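Clostripain-related protein (Bacteroides thetaiotaomicron, PDB 5L20) is probably a cysteine peptidase of the clostripain (C11) family; this chain is an N-terminal part of the longer protein. Local coordinates at residues T8-L22 and S100-H112. Residues are numbered along the deposited sequence; the frame is centred on the assembly and turned at random.
Sequences TEQTVFMYLPWSDNL and SPTKRYSMVIGCH
L22 CD1 lies over one face of the H112 ring, 3.6 Å from its centroid, a CH-pi contact. S19 O sits at the edge of that ring, near its plane. P17 CD lies over the centre of one Y15 face, and T102 OG1 over one face of the Y105 ring, toward its rim. The R104 guanidinium carries Q10 CB over one face, with the Q10 amide plane turned 36° from it. The Y15 and F13 rings both lie alongside M107, whose extended chain brings CE to 3.6 Å from Y15 CD2. Strands 10-16 and 104-109 pair in parallel, with F13, Y15 and M107 on one face and Q10 and R104 on the other. Helix 86-99 covers F13 and Y15. T11 OG1, anti to its carbonyl carbon (chi1 -60°), meets S100 OG in a hydrogen bond of 2.7 Å. T11 N and T102 OG1 bond R104 O from opposite faces of its plane. E9 OE2 uses its syn lone pair for a salt bridge to K103 NZ, 3.0 Å away. An alanine at E9 would remove the carboxylate and is likely to leave the K103 ammonium without this mate. The family suggests a caspase-like fold. Chemically, hydroxyl bonds and a salt bridge hold the strand starts, apolar cover the middle, and H112 and L22 touch the bound peptide, consistent with a place near the substrate-binding region.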
loop_
_atom_site.group_PDB
_atom_site.type_symbol
_atom_site.label_atom_id
_atom_site.label_comp_id
_atom_site.label_asym_id
_atom_site.label_seq_id
_atom_site.Cartn_x
_atom_site.Cartn_y
_atom_site.Cartn_z
ATOM N N THR A 8 -16.842 -0.093 -6.467
ATOM C CA THR A 8 -16.299 0.022 -7.805
ATOM C C THR A 8 -15.806 1.421 -8.122
ATOM O O THR A 8 -15.343 1.655 -9.232
ATOM C CB THR A 8 -17.336 -0.351 -8.881
ATOM O OG1 THR A 8 -18.514 0.444 -8.703
ATOM C CG2 THR A 8 -17.683 -1.849 -8.825
ATOM N N GLU A 9 -15.917 2.365 -7.188
ATOM C CA GLU A 9 -15.581 3.743 -7.558
ATOM C C GLU A 9 -14.083 4.080 -7.460
ATOM O O GLU A 9 -13.533 4.689 -8.387
ATOM C CB GLU A 9 -16.376 4.765 -6.725
ATOM C CG GLU A 9 -17.873 4.784 -7.013
ATOM C CD GLU A 9 -18.197 5.061 -8.469
ATOM O OE1 GLU A 9 -17.568 5.963 -9.066
ATOM O OE2 GLU A 9 -19.079 4.362 -9.020
ATOM N N GLN A 10 -13.442 3.710 -6.355
ATOM C CA GLN A 10 -12.085 4.187 -6.103
ATOM C C GLN A 10 -11.272 3.180 -5.336
ATOM O O GLN A 10 -11.769 2.550 -4.427
ATOM C CB GLN A 10 -12.117 5.502 -5.316
ATOM C CG GLN A 10 -10.733 6.108 -5.075
ATOM C CD GLN A 10 -10.754 7.017 -3.871
ATOM O OE1 GLN A 10 -11.469 6.756 -2.897
ATOM N NE2 GLN A 10 -9.922 8.058 -3.890
ATOM N N THR A 11 -10.014 3.004 -5.743
ATOM C CA THR A 11 -9.022 2.284 -4.968
ATOM C C THR A 11 -7.977 3.271 -4.500
ATOM O O THR A 11 -7.390 4.000 -5.335
ATOM C CB THR A 11 -8.307 1.236 -5.826
ATOM O OG1 THR A 11 -9.255 0.300 -6.339
ATOM C CG2 THR A 11 -7.257 0.520 -5.032
ATOM N N VAL A 12 -7.752 3.312 -3.190
ATOM C CA VAL A 12 -6.638 4.064 -2.627
ATOM C C VAL A 12 -5.518 3.059 -2.384
ATOM O O VAL A 12 -5.673 2.122 -1.581
ATOM C CB VAL A 12 -7.021 4.775 -1.298
ATOM C CG1 VAL A 12 -5.828 5.477 -0.687
ATOM C CG2 VAL A 12 -8.168 5.775 -1.531
ATOM N N PHE A 13 -4.412 3.224 -3.103
ATOM C CA PHE A 13 -3.276 2.323 -2.991
ATOM C C PHE A 13 -2.177 2.960 -2.160
ATOM O O PHE A 13 -1.551 3.924 -2.601
ATOM C CB PHE A 13 -2.770 1.958 -4.384
ATOM C CG PHE A 13 -1.542 1.086 -4.378
ATOM C CD1 PHE A 13 -1.437 -0.001 -3.507
ATOM C CD2 PHE A 13 -0.507 1.335 -5.281
ATOM C CE1 PHE A 13 -0.297 -0.796 -3.530
ATOM C CE2 PHE A 13 0.607 0.537 -5.307
ATOM C CZ PHE A 13 0.723 -0.522 -4.437
ATOM N N MET A 14 -1.925 2.400 -0.979
ATOM C CA MET A 14 -0.847 2.836 -0.119
ATOM C C MET A 14 0.367 1.970 -0.430
ATOM O O MET A 14 0.330 0.732 -0.221
ATOM C CB MET A 14 -1.237 2.727 1.353
ATOM C CG MET A 14 -0.143 3.288 2.257
ATOM S SD MET A 14 -0.693 3.368 3.974
ATOM C CE MET A 14 -0.830 5.146 4.093
ATOM N N TYR A 15 1.433 2.617 -0.869
ATOM C CA TYR A 15 2.625 1.963 -1.398
ATOM C C TYR A 15 3.815 2.299 -0.505
ATOM O O TYR A 15 4.212 3.477 -0.399
ATOM C CB TYR A 15 2.858 2.455 -2.839
ATOM C CG TYR A 15 4.107 1.940 -3.517
ATOM C CD1 TYR A 15 4.292 0.580 -3.677
ATOM C CD2 TYR A 15 5.092 2.799 -3.996
ATOM C CE1 TYR A 15 5.416 0.078 -4.314
ATOM C CE2 TYR A 15 6.228 2.303 -4.664
ATOM C CZ TYR A 15 6.374 0.951 -4.810
ATOM O OH TYR A 15 7.488 0.429 -5.400
ATOM N N LEU A 16 4.331 1.265 0.175
ATOM C CA LEU A 16 5.332 1.428 1.220
ATOM C C LEU A 16 6.538 0.539 0.899
ATOM O O LEU A 16 6.767 -0.505 1.550
ATOM C CB LEU A 16 4.739 1.109 2.611
ATOM C CG LEU A 16 3.520 1.959 2.985
ATOM C CD1 LEU A 16 2.810 1.324 4.190
ATOM C CD2 LEU A 16 3.960 3.379 3.285
ATOM N N PRO A 17 7.297 0.906 -0.117
ATOM C CA PRO A 17 8.475 0.106 -0.458
ATOM C C PRO A 17 9.538 0.241 0.628
ATOM O O PRO A 17 9.443 1.101 1.518
ATOM C CB PRO A 17 8.938 0.706 -1.791
ATOM C CG PRO A 17 8.464 2.129 -1.743
ATOM C CD PRO A 17 7.134 2.074 -1.009
ATOM N N TRP A 18 10.576 -0.580 0.531
ATOM C CA TRP A 18 11.562 -0.636 1.618
ATOM C C TRP A 18 12.254 0.696 1.856
ATOM O O TRP A 18 12.712 1.346 0.922
ATOM C CB TRP A 18 12.600 -1.719 1.310
ATOM C CG TRP A 18 13.623 -1.892 2.386
ATOM C CD1 TRP A 18 14.953 -1.630 2.288
ATOM C CD2 TRP A 18 13.393 -2.370 3.717
ATOM N NE1 TRP A 18 15.579 -1.913 3.491
ATOM C CE2 TRP A 18 14.635 -2.356 4.382
ATOM C CE3 TRP A 18 12.254 -2.776 4.416
ATOM C CZ2 TRP A 18 14.778 -2.764 5.718
ATOM C CZ3 TRP A 18 12.396 -3.180 5.751
ATOM C CH2 TRP A 18 13.649 -3.163 6.378
ATOM N N SER A 19 12.333 1.105 3.127
ATOM C CA SER A 19 12.792 2.443 3.507
ATOM C C SER A 19 14.014 2.406 4.413
ATOM O O SER A 19 14.489 3.447 4.853
ATOM C CB SER A 19 11.693 3.201 4.263
ATOM O OG SER A 19 11.530 2.607 5.558
ATOM N N ASP A 20 14.485 1.190 4.680
ATOM C CA ASP A 20 15.572 0.897 5.638
ATOM C C ASP A 20 15.213 1.135 7.111
ATOM O O ASP A 20 15.405 0.229 7.922
ATOM C CB ASP A 20 16.844 1.672 5.276
ATOM C CG ASP A 20 17.579 1.080 4.058
ATOM O OD1 ASP A 20 17.942 -0.129 4.092
ATOM O OD2 ASP A 20 17.779 1.811 3.052
ATOM N N ASN A 21 14.707 2.318 7.471
ATOM C CA ASN A 21 14.544 2.683 8.891
ATOM C C ASN A 21 13.213 3.358 9.235
ATOM O O ASN A 21 13.032 3.853 10.338
ATOM C CB ASN A 21 15.709 3.585 9.335
ATOM C CG ASN A 21 15.652 4.964 8.710
ATOM O OD1 ASN A 21 14.971 5.174 7.706
ATOM N ND2 ASN A 21 16.372 5.906 9.294
ATOM N N LEU A 22 12.262 3.360 8.304
ATOM C CA LEU A 22 10.934 3.908 8.588
ATOM C C LEU A 22 9.855 2.833 8.689
ATOM O O LEU A 22 8.693 3.142 8.830
ATOM C CB LEU A 22 10.543 4.938 7.498
ATOM C CG LEU A 22 11.459 6.158 7.365
ATOM C CD1 LEU A 22 11.124 7.006 6.100
ATOM C CD2 LEU A 22 11.423 7.038 8.630
ATOM N N SER A 100 -8.534 -5.168 -7.217
ATOM C CA SER A 100 -9.462 -4.073 -6.944
ATOM C C SER A 100 -9.804 -3.306 -8.216
ATOM O O SER A 100 -9.238 -2.255 -8.487
ATOM C CB SER A 100 -8.868 -3.128 -5.898
ATOM O OG SER A 100 -9.848 -2.170 -5.502
ATOM N N PRO A 101 -10.725 -3.834 -9.027
ATOM C CA PRO A 101 -11.160 -3.162 -10.247
ATOM C C PRO A 101 -12.090 -1.998 -9.934
ATOM O O PRO A 101 -13.197 -2.216 -9.436
ATOM C CB PRO A 101 -11.922 -4.259 -11.013
ATOM C CG PRO A 101 -11.705 -5.501 -10.241
ATOM C CD PRO A 101 -11.333 -5.168 -8.868
ATOM N N THR A 102 -11.642 -0.770 -10.190
ATOM C CA THR A 102 -12.440 0.402 -9.848
ATOM C C THR A 102 -12.281 1.424 -10.953
ATOM O O THR A 102 -11.371 1.315 -11.776
ATOM C CB THR A 102 -12.008 1.043 -8.491
ATOM O OG1 THR A 102 -10.598 1.313 -8.510
ATOM C CG2 THR A 102 -12.295 0.129 -7.304
ATOM N N LYS A 103 -13.156 2.428 -10.953
ATOM C CA LYS A 103 -13.116 3.481 -11.938
ATOM C C LYS A 103 -11.872 4.354 -11.767
ATOM O O LYS A 103 -11.262 4.789 -12.752
ATOM C CB LYS A 103 -14.365 4.352 -11.849
ATOM C CG LYS A 103 -15.630 3.642 -12.302
ATOM C CD LYS A 103 -16.867 4.485 -12.072
ATOM C CE LYS A 103 -18.127 3.689 -12.407
ATOM N NZ LYS A 103 -19.368 4.432 -12.053
ATOM N N ARG A 104 -11.543 4.632 -10.520
ATOM C CA ARG A 104 -10.448 5.544 -10.194
ATOM C C ARG A 104 -9.428 4.874 -9.279
ATOM O O ARG A 104 -9.774 3.995 -8.475
ATOM C CB ARG A 104 -10.969 6.793 -9.449
ATOM C CG ARG A 104 -11.991 7.699 -10.135
ATOM C CD ARG A 104 -12.341 8.863 -9.117
ATOM N NE ARG A 104 -13.501 8.600 -8.247
ATOM C CZ ARG A 104 -13.597 8.790 -6.917
ATOM N NH1 ARG A 104 -12.592 9.247 -6.155
ATOM N NH2 ARG A 104 -14.751 8.501 -6.323
ATOM N N TYR A 105 -8.185 5.352 -9.371
ATOM C CA TYR A 105 -7.076 4.934 -8.504
ATOM C C TYR A 105 -6.313 6.118 -7.999
ATOM O O TYR A 105 -6.163 7.093 -8.722
ATOM C CB TYR A 105 -6.083 4.024 -9.274
ATOM C CG TYR A 105 -6.730 2.719 -9.677
ATOM C CD1 TYR A 105 -7.519 2.631 -10.816
ATOM C CD2 TYR A 105 -6.575 1.591 -8.877
ATOM C CE1 TYR A 105 -8.167 1.442 -11.160
ATOM C CE2 TYR A 105 -7.225 0.390 -9.220
ATOM C CZ TYR A 105 -8.006 0.353 -10.347
ATOM O OH TYR A 105 -8.647 -0.843 -10.657
ATOM N N SER A 106 -5.857 6.036 -6.757
ATOM C CA SER A 106 -4.936 7.015 -6.218
ATOM C C SER A 106 -3.778 6.314 -5.528
ATOM O O SER A 106 -3.886 5.120 -5.215
ATOM C CB SER A 106 -5.633 7.944 -5.228
ATOM O OG SER A 106 -6.040 7.228 -4.073
ATOM N N MET A 107 -2.693 7.040 -5.272
ATOM C CA MET A 107 -1.503 6.418 -4.724
ATOM C C MET A 107 -0.964 7.248 -3.596
ATOM O O MET A 107 -0.845 8.471 -3.724
ATOM C CB MET A 107 -0.475 6.244 -5.846
ATOM C CG MET A 107 0.559 5.199 -5.607
ATOM S SD MET A 107 1.471 4.905 -7.155
ATOM C CE MET A 107 2.677 3.793 -6.453
ATOM N N VAL A 108 -0.650 6.592 -2.486
ATOM C CA VAL A 108 -0.004 7.199 -1.329
ATOM C C VAL A 108 1.337 6.515 -1.174
ATOM O O VAL A 108 1.345 5.276 -1.011
ATOM C CB VAL A 108 -0.831 6.982 -0.048
ATOM C CG1 VAL A 108 -0.102 7.569 1.139
ATOM C CG2 VAL A 108 -2.236 7.595 -0.169
ATOM N N ILE A 109 2.429 7.256 -1.255
ATOM C CA ILE A 109 3.768 6.694 -1.272
ATOM C C ILE A 109 4.517 7.146 -0.036
ATOM O O ILE A 109 4.737 8.347 0.149
ATOM C CB ILE A 109 4.534 7.098 -2.526
ATOM C CG1 ILE A 109 3.715 6.694 -3.775
ATOM C CG2 ILE A 109 5.926 6.488 -2.477
ATOM C CD1 ILE A 109 4.442 7.017 -5.066
ATOM N N GLY A 110 4.917 6.179 0.787
ATOM C CA GLY A 110 5.668 6.489 2.009
ATOM C C GLY A 110 7.074 5.946 1.880
ATOM O O GLY A 110 7.236 4.792 1.476
ATOM N N CYS A 111 8.079 6.759 2.227
ATOM C CA CYS A 111 9.501 6.382 2.173
ATOM C C CYS A 111 10.351 7.618 2.449
ATOM O O CYS A 111 9.818 8.645 2.858
ATOM C CB CYS A 111 9.877 5.790 0.799
ATOM S SG CYS A 111 10.421 4.095 0.866
ATOM N N HIS A 112 11.655 7.533 2.189
ATOM C CA HIS A 112 12.542 8.709 2.210
ATOM C C HIS A 112 12.437 9.410 0.865
ATOM O O HIS A 112 12.306 8.746 -0.169
ATOM C CB HIS A 112 14.005 8.328 2.438
ATOM C CG HIS A 112 14.273 7.737 3.782
ATOM N ND1 HIS A 112 14.573 8.505 4.893
ATOM C CD2 HIS A 112 14.290 6.449 4.193
ATOM C CE1 HIS A 112 14.760 7.709 5.929
ATOM N NE2 HIS A 112 14.600 6.459 5.533
#